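Local coordinates for protein phosphoribosylformylglycinamidine synthase, purS subunit (Thermotoga maritima, PDB 1VQ3) that is the PurS subunit of phosphoribosylformylglycinamidine synthase, an alpha/beta protein with a three-stranded antiparallel sheet and two helices, at residues E34-E37 with R38-E42. Residues are numbered along the deposited sequence; the frame is centred on the assembly and turned at random.
Sequences ETIE and RVLRE
Arg38 reaches back over the preceding turn of the helix toward Thr35 and Glu34. Its CB sits 3.4 Å from the carbonyl O of Glu34, the same oxygen that accepts the bond from Arg38 N at 3.0 Å. With CG anti to the backbone N (chi1 -175°), the chain first runs out extended, then bends at chi3 (-39°), which turns the guanidinium back along the helix. There one face lies over Thr35 CA, 4.1 Å from CZ, offset toward the rim of the group. NH1 and NH2 both stay 4.0 Å from Thr35 OG1, a hydroxyl hydrogen-bonded to Pro31 O. A water in the guanidinium plane accepts a weak bond from NH2 and donates to Glu34 OE1 at 3.1 Å, linking the two charges through solvent; OE1 also forms a salt bridge with Arg29. Around the helix, Glu37 CG packs 3.8 Å from Arg41 CD, while their polar ends bind the backbone of Leu51 and Val48, respectively. The side chains of Ile36 and Leu40 lie side by side, CG2 4.2 Å from CD1, both resting on Leu51. Four successive i to i+4 backbone bonds mark an amphipathic alpha-helix, its apolar side turned to strand 51-62 and to Leu80 and Leu81 of a second subunit.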
loop_
_atom_site.group_PDB
_atom_site.type_symbol
_atom_site.label_atom_id
_atom_site.label_comp_id
_atom_site.label_asym_id
_atom_site.label_seq_id
_atom_site.Cartn_x
_atom_site.Cartn_y
_atom_site.Cartn_z
ATOM N N GLU C 34 1.099 -18.187 7.576
ATOM C CA GLU C 34 0.743 -18.330 8.966
ATOM C C GLU C 34 1.885 -18.934 9.751
ATOM O O GLU C 34 2.204 -18.460 10.821
ATOM C CB GLU C 34 -0.463 -19.251 9.104
ATOM C CG GLU C 34 -1.724 -18.719 8.473
ATOM C CD GLU C 34 -2.854 -19.743 8.529
ATOM O OE1 GLU C 34 -2.661 -20.848 9.124
ATOM O OE2 GLU C 34 -3.908 -19.448 7.950
ATOM N N THR C 35 2.515 -19.975 9.218
ATOM C CA THR C 35 3.658 -20.566 9.904
ATOM C C THR C 35 4.752 -19.536 10.096
ATOM O O THR C 35 5.290 -19.417 11.202
ATOM C CB THR C 35 4.187 -21.802 9.138
ATOM O OG1 THR C 35 3.180 -22.813 9.158
ATOM C CG2 THR C 35 5.364 -22.466 9.832
ATOM N N ILE C 36 5.088 -18.815 9.017
ATOM C CA ILE C 36 6.138 -17.794 9.077
ATOM C C ILE C 36 5.795 -16.711 10.082
ATOM O O ILE C 36 6.631 -16.376 10.953
ATOM C CB ILE C 36 6.407 -17.204 7.699
ATOM C CG1 ILE C 36 7.041 -18.250 6.800
ATOM C CG2 ILE C 36 7.282 -15.960 7.800
ATOM C CD1 ILE C 36 6.872 -17.942 5.339
ATOM N N GLU C 37 4.573 -16.186 10.022
ATOM C CA GLU C 37 4.137 -15.184 10.996
ATOM C C GLU C 37 4.349 -15.669 12.465
ATOM O O GLU C 37 4.816 -14.938 13.339
ATOM C CB GLU C 37 2.675 -14.810 10.746
ATOM C CG GLU C 37 2.107 -13.840 11.757
ATOM C CD GLU C 37 0.771 -13.237 11.367
ATOM O OE1 GLU C 37 0.474 -13.089 10.173
ATOM O OE2 GLU C 37 0.025 -12.883 12.295
ATOM N N ARG C 38 4.003 -16.921 12.714
ATOM C CA ARG C 38 4.040 -17.471 14.058
ATOM C C ARG C 38 5.487 -17.609 14.563
ATOM O O ARG C 38 5.769 -17.315 15.723
ATOM C CB ARG C 38 3.317 -18.813 14.048
ATOM C CG ARG C 38 3.144 -19.484 15.404
ATOM C CD ARG C 38 2.684 -20.948 15.269
ATOM N NE ARG C 38 1.688 -21.127 14.192
ATOM C CZ ARG C 38 1.736 -22.048 13.202
ATOM N NH1 ARG C 38 2.729 -22.936 13.094
ATOM N NH2 ARG C 38 0.756 -22.084 12.310
ATOM N N VAL C 39 6.405 -17.992 13.672
ATOM C CA VAL C 39 7.840 -17.994 13.992
ATOM C C VAL C 39 8.331 -16.587 14.313
ATOM O O VAL C 39 9.023 -16.357 15.324
ATOM C CB VAL C 39 8.685 -18.582 12.840
ATOM C CG1 VAL C 39 10.165 -18.503 13.167
ATOM C CG2 VAL C 39 8.279 -20.004 12.583
ATOM N N LEU C 40 7.974 -15.617 13.474
ATOM C CA LEU C 40 8.430 -14.268 13.752
ATOM C C LEU C 40 7.932 -13.774 15.101
ATOM O O LEU C 40 8.683 -13.237 15.899
ATOM C CB LEU C 40 8.068 -13.311 12.615
ATOM C CG LEU C 40 8.734 -13.581 11.231
ATOM C CD1 LEU C 40 8.162 -12.655 10.177
ATOM C CD2 LEU C 40 10.216 -13.416 11.285
ATOM N N ARG C 41 6.661 -13.986 15.363
ATOM C CA ARG C 41 6.049 -13.456 16.572
ATOM C C ARG C 41 6.507 -14.208 17.804
ATOM O O ARG C 41 7.079 -13.609 18.721
ATOM C CB ARG C 41 4.529 -13.494 16.458
ATOM C CG ARG C 41 3.944 -12.594 15.353
ATOM C CD ARG C 41 2.423 -12.604 15.360
ATOM N NE ARG C 41 1.945 -12.134 16.656
ATOM C CZ ARG C 41 1.919 -10.848 17.048
ATOM N NH1 ARG C 41 2.303 -9.857 16.240
ATOM N NH2 ARG C 41 1.475 -10.542 18.263
ATOM N N GLU C 42 6.318 -15.515 17.780
ATOM C CA GLU C 42 6.513 -16.365 18.947
ATOM C C GLU C 42 7.935 -16.863 19.178
ATOM O O GLU C 42 8.279 -17.164 20.302
ATOM C CB GLU C 42 5.607 -17.570 18.832
ATOM C CG GLU C 42 4.143 -17.227 18.687
ATOM C CD GLU C 42 3.273 -18.469 18.724
ATOM O OE1 GLU C 42 3.809 -19.563 19.014
ATOM O OE2 GLU C 42 2.057 -18.347 18.460
HETATM O O HOH W 1 -0.303 -22.852 9.562
#